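Local coordinates for protein A-adding tRNA nucleotidyltransferase (Aquifex aeolicus, PDB 4WBY) that adds the terminal adenosine to the 3' end of tRNAs that already carry the two cytidines of the CCA terminus, at residues A[232-242]-A[278-286]. Sequence-based numbering, arbitrary orientation.
Sequences LEEIIEGFQWN and LISNLDYER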
# COMPACT_ATOMS: atom_id res chain seq x y z
N LEU A 232 12.40 -2.39 -11.29
CA LEU A 232 11.68 -1.32 -12.00
C LEU A 232 12.17 -1.18 -13.44
O LEU A 232 11.40 -0.79 -14.33
CB LEU A 232 11.83 0.02 -11.28
CG LEU A 232 11.07 0.14 -9.96
CD1 LEU A 232 11.42 1.44 -9.25
CD2 LEU A 232 9.56 0.02 -10.19
N GLU A 233 13.43 -1.53 -13.67
CA GLU A 233 14.01 -1.51 -15.01
C GLU A 233 13.30 -2.48 -15.96
O GLU A 233 13.35 -2.32 -17.18
CB GLU A 233 15.50 -1.83 -14.94
CG GLU A 233 16.33 -0.78 -14.19
CD GLU A 233 16.48 -1.04 -12.69
OE1 GLU A 233 15.59 -1.69 -12.08
OE2 GLU A 233 17.49 -0.58 -12.12
N GLU A 234 12.64 -3.49 -15.38
CA GLU A 234 11.91 -4.49 -16.15
C GLU A 234 10.48 -4.07 -16.46
O GLU A 234 9.80 -4.72 -17.25
CB GLU A 234 11.87 -5.82 -15.39
CG GLU A 234 13.23 -6.40 -15.08
CD GLU A 234 14.00 -6.71 -16.32
OE1 GLU A 234 13.56 -7.61 -17.07
OE2 GLU A 234 15.02 -6.03 -16.57
N ILE A 235 10.03 -3.01 -15.80
CA ILE A 235 8.61 -2.64 -15.83
C ILE A 235 8.37 -1.27 -16.46
O ILE A 235 7.49 -1.12 -17.31
CB ILE A 235 8.02 -2.65 -14.41
CG1 ILE A 235 8.19 -4.04 -13.78
CG2 ILE A 235 6.54 -2.27 -14.44
CD1 ILE A 235 7.78 -4.10 -12.33
N ILE A 236 9.14 -0.28 -16.04
CA ILE A 236 8.94 1.07 -16.55
C ILE A 236 9.93 1.35 -17.67
O ILE A 236 11.13 1.46 -17.43
CB ILE A 236 9.09 2.12 -15.42
CG1 ILE A 236 8.13 1.79 -14.28
CG2 ILE A 236 8.84 3.53 -15.96
CD1 ILE A 236 8.31 2.67 -13.06
N GLU A 237 9.42 1.43 -18.89
CA GLU A 237 10.26 1.66 -20.06
C GLU A 237 11.07 2.94 -19.89
O GLU A 237 10.52 4.00 -19.60
CB GLU A 237 9.40 1.75 -21.32
CG GLU A 237 9.82 0.78 -22.41
CD GLU A 237 11.27 0.96 -22.82
OE1 GLU A 237 12.01 -0.05 -22.83
OE2 GLU A 237 11.66 2.10 -23.13
N GLY A 238 12.39 2.82 -20.05
CA GLY A 238 13.28 3.97 -19.95
C GLY A 238 13.64 4.41 -18.55
O GLY A 238 14.32 5.43 -18.38
N PHE A 239 13.20 3.68 -17.53
CA PHE A 239 13.54 4.04 -16.16
C PHE A 239 14.96 3.60 -15.81
O PHE A 239 15.35 2.48 -16.10
CB PHE A 239 12.57 3.42 -15.15
CG PHE A 239 13.04 3.56 -13.73
CD1 PHE A 239 12.85 4.73 -13.03
CD2 PHE A 239 13.73 2.52 -13.12
CE1 PHE A 239 13.32 4.86 -11.73
CE2 PHE A 239 14.19 2.65 -11.83
CZ PHE A 239 13.99 3.81 -11.14
N GLN A 240 15.69 4.48 -15.13
CA GLN A 240 17.00 4.16 -14.57
C GLN A 240 17.17 4.82 -13.21
O GLN A 240 16.77 5.97 -13.01
CB GLN A 240 18.13 4.60 -15.50
CG GLN A 240 18.17 3.89 -16.85
CD GLN A 240 19.30 4.38 -17.74
OE1 GLN A 240 20.20 5.08 -17.28
NE2 GLN A 240 19.25 4.02 -19.01
N TRP A 241 17.76 4.10 -12.27
CA TRP A 241 18.17 4.70 -11.00
C TRP A 241 19.40 5.58 -11.18
O TRP A 241 20.22 5.36 -12.08
CB TRP A 241 18.49 3.63 -9.97
CG TRP A 241 17.32 2.98 -9.33
CD1 TRP A 241 16.75 1.80 -9.69
CD2 TRP A 241 16.58 3.45 -8.20
NE1 TRP A 241 15.70 1.51 -8.85
CE2 TRP A 241 15.57 2.51 -7.93
CE3 TRP A 241 16.68 4.59 -7.38
CZ2 TRP A 241 14.68 2.66 -6.88
CZ3 TRP A 241 15.78 4.74 -6.35
CH2 TRP A 241 14.79 3.78 -6.10
N ASN A 242 19.54 6.56 -10.30
CA ASN A 242 20.82 7.23 -10.10
C ASN A 242 20.88 7.78 -8.68
O ASN A 242 19.87 7.79 -7.96
CB ASN A 242 21.05 8.35 -11.12
CG ASN A 242 19.98 9.41 -11.07
OD1 ASN A 242 19.81 10.09 -10.06
ND2 ASN A 242 19.25 9.57 -12.17
N LEU A 278 10.68 9.21 -8.34
CA LEU A 278 11.21 8.06 -9.08
C LEU A 278 11.17 8.21 -10.59
O LEU A 278 12.10 7.81 -11.29
CB LEU A 278 10.43 6.79 -8.71
CG LEU A 278 10.94 5.83 -7.66
CD1 LEU A 278 9.94 4.71 -7.59
CD2 LEU A 278 12.33 5.31 -8.01
N ILE A 279 10.08 8.78 -11.11
CA ILE A 279 9.89 8.85 -12.55
C ILE A 279 10.22 10.24 -13.10
O ILE A 279 9.90 10.56 -14.24
CB ILE A 279 8.44 8.47 -12.95
CG1 ILE A 279 7.44 9.48 -12.38
CG2 ILE A 279 8.13 7.03 -12.50
CD1 ILE A 279 6.04 9.34 -12.95
N SER A 280 10.88 11.04 -12.28
CA SER A 280 11.12 12.44 -12.61
C SER A 280 12.11 12.64 -13.75
O SER A 280 12.23 13.74 -14.27
CB SER A 280 11.59 13.21 -11.37
OG SER A 280 12.85 12.74 -10.93
N ASN A 281 12.82 11.59 -14.17
CA ASN A 281 13.74 11.74 -15.30
C ASN A 281 13.20 11.15 -16.60
O ASN A 281 13.83 11.26 -17.64
CB ASN A 281 15.09 11.12 -14.97
CG ASN A 281 15.89 11.97 -14.01
OD1 ASN A 281 15.81 13.20 -14.03
ND2 ASN A 281 16.67 11.32 -13.15
N LEU A 282 12.03 10.52 -16.52
CA LEU A 282 11.33 10.08 -17.73
C LEU A 282 10.86 11.28 -18.55
O LEU A 282 10.59 12.34 -18.00
CB LEU A 282 10.10 9.24 -17.37
CG LEU A 282 10.24 7.87 -16.71
CD1 LEU A 282 8.85 7.27 -16.58
CD2 LEU A 282 11.15 6.96 -17.51
N ASP A 283 10.75 11.08 -19.86
CA ASP A 283 10.08 12.04 -20.73
C ASP A 283 8.65 12.21 -20.25
O ASP A 283 8.05 11.28 -19.72
CB ASP A 283 10.10 11.58 -22.18
CG ASP A 283 11.50 11.54 -22.77
OD1 ASP A 283 12.29 12.46 -22.47
OD2 ASP A 283 11.81 10.59 -23.51
N TYR A 284 8.10 13.41 -20.44
CA TYR A 284 6.78 13.73 -19.91
C TYR A 284 5.69 12.77 -20.39
O TYR A 284 4.86 12.32 -19.60
CB TYR A 284 6.41 15.17 -20.27
CG TYR A 284 4.95 15.50 -20.07
CD1 TYR A 284 4.39 15.53 -18.80
CD2 TYR A 284 4.14 15.77 -21.16
CE1 TYR A 284 3.05 15.83 -18.63
CE2 TYR A 284 2.80 16.07 -21.00
CZ TYR A 284 2.26 16.10 -19.73
OH TYR A 284 0.93 16.41 -19.58
N GLU A 285 5.69 12.45 -21.68
CA GLU A 285 4.68 11.57 -22.25
C GLU A 285 4.66 10.20 -21.60
O GLU A 285 3.59 9.67 -21.30
CB GLU A 285 4.88 11.40 -23.76
CG GLU A 285 4.37 12.56 -24.59
CD GLU A 285 5.25 13.78 -24.48
OE1 GLU A 285 6.40 13.64 -24.00
OE2 GLU A 285 4.79 14.88 -24.86
N ARG A 286 5.83 9.60 -21.40
CA ARG A 286 5.85 8.27 -20.79
C ARG A 286 5.49 8.34 -19.30
O ARG A 286 4.83 7.45 -18.79
CB ARG A 286 7.21 7.58 -20.98
CG ARG A 286 8.43 8.43 -20.70
CD ARG A 286 9.72 7.66 -20.99
NE ARG A 286 10.87 8.55 -21.02
CZ ARG A 286 12.14 8.16 -21.04
NH1 ARG A 286 12.44 6.87 -21.02
NH2 ARG A 286 13.11 9.06 -21.06
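F239 chi1 (169°) swings CG away from the backbone N and beside the carbonyl carbon, which carries the phenyl ring to L278, where CE1 meets the carbonyl O of L278 edge-on, 3.2 Å away and near the ring plane. A chi1 of -97°, away from the staggered positions, sets the L278 isobutyl group so that its CD2 methyl sits in the corner where the F239 rim meets the W241 face: it lies 3.8 Å from F239 CZ and makes a CH-pi contact over the six-membered ring of W241, 3.9 Å from the centroid. F239 CZ sits over the same indole face. CD1 of L278 packs on L232 CD1, the two leucines crossing at about a right angle. The contact joins two interhelical connections in the helical part of this C-terminal piece of the A-adding enzyme: 232-242, between helices 219-228 and 243-262, and the link from helix 271-278 to helix 284-293. Further along, I236 CG2 packs on L282 CD1 at 3.8 Å, and L282 CD2 packs against the carbonyl oxygens of the type II turn I236-F239, 3.6 Å from G238 O. A face of the R286 guanidinium covers that methyl, while R286 NH2 forms a salt bridge with D283 OD2 (3.2 Å). Cutting F239 back to an alanine is likely to open a gap beside L278 CD2 and leave the W241 indole without its phenyl neighbour.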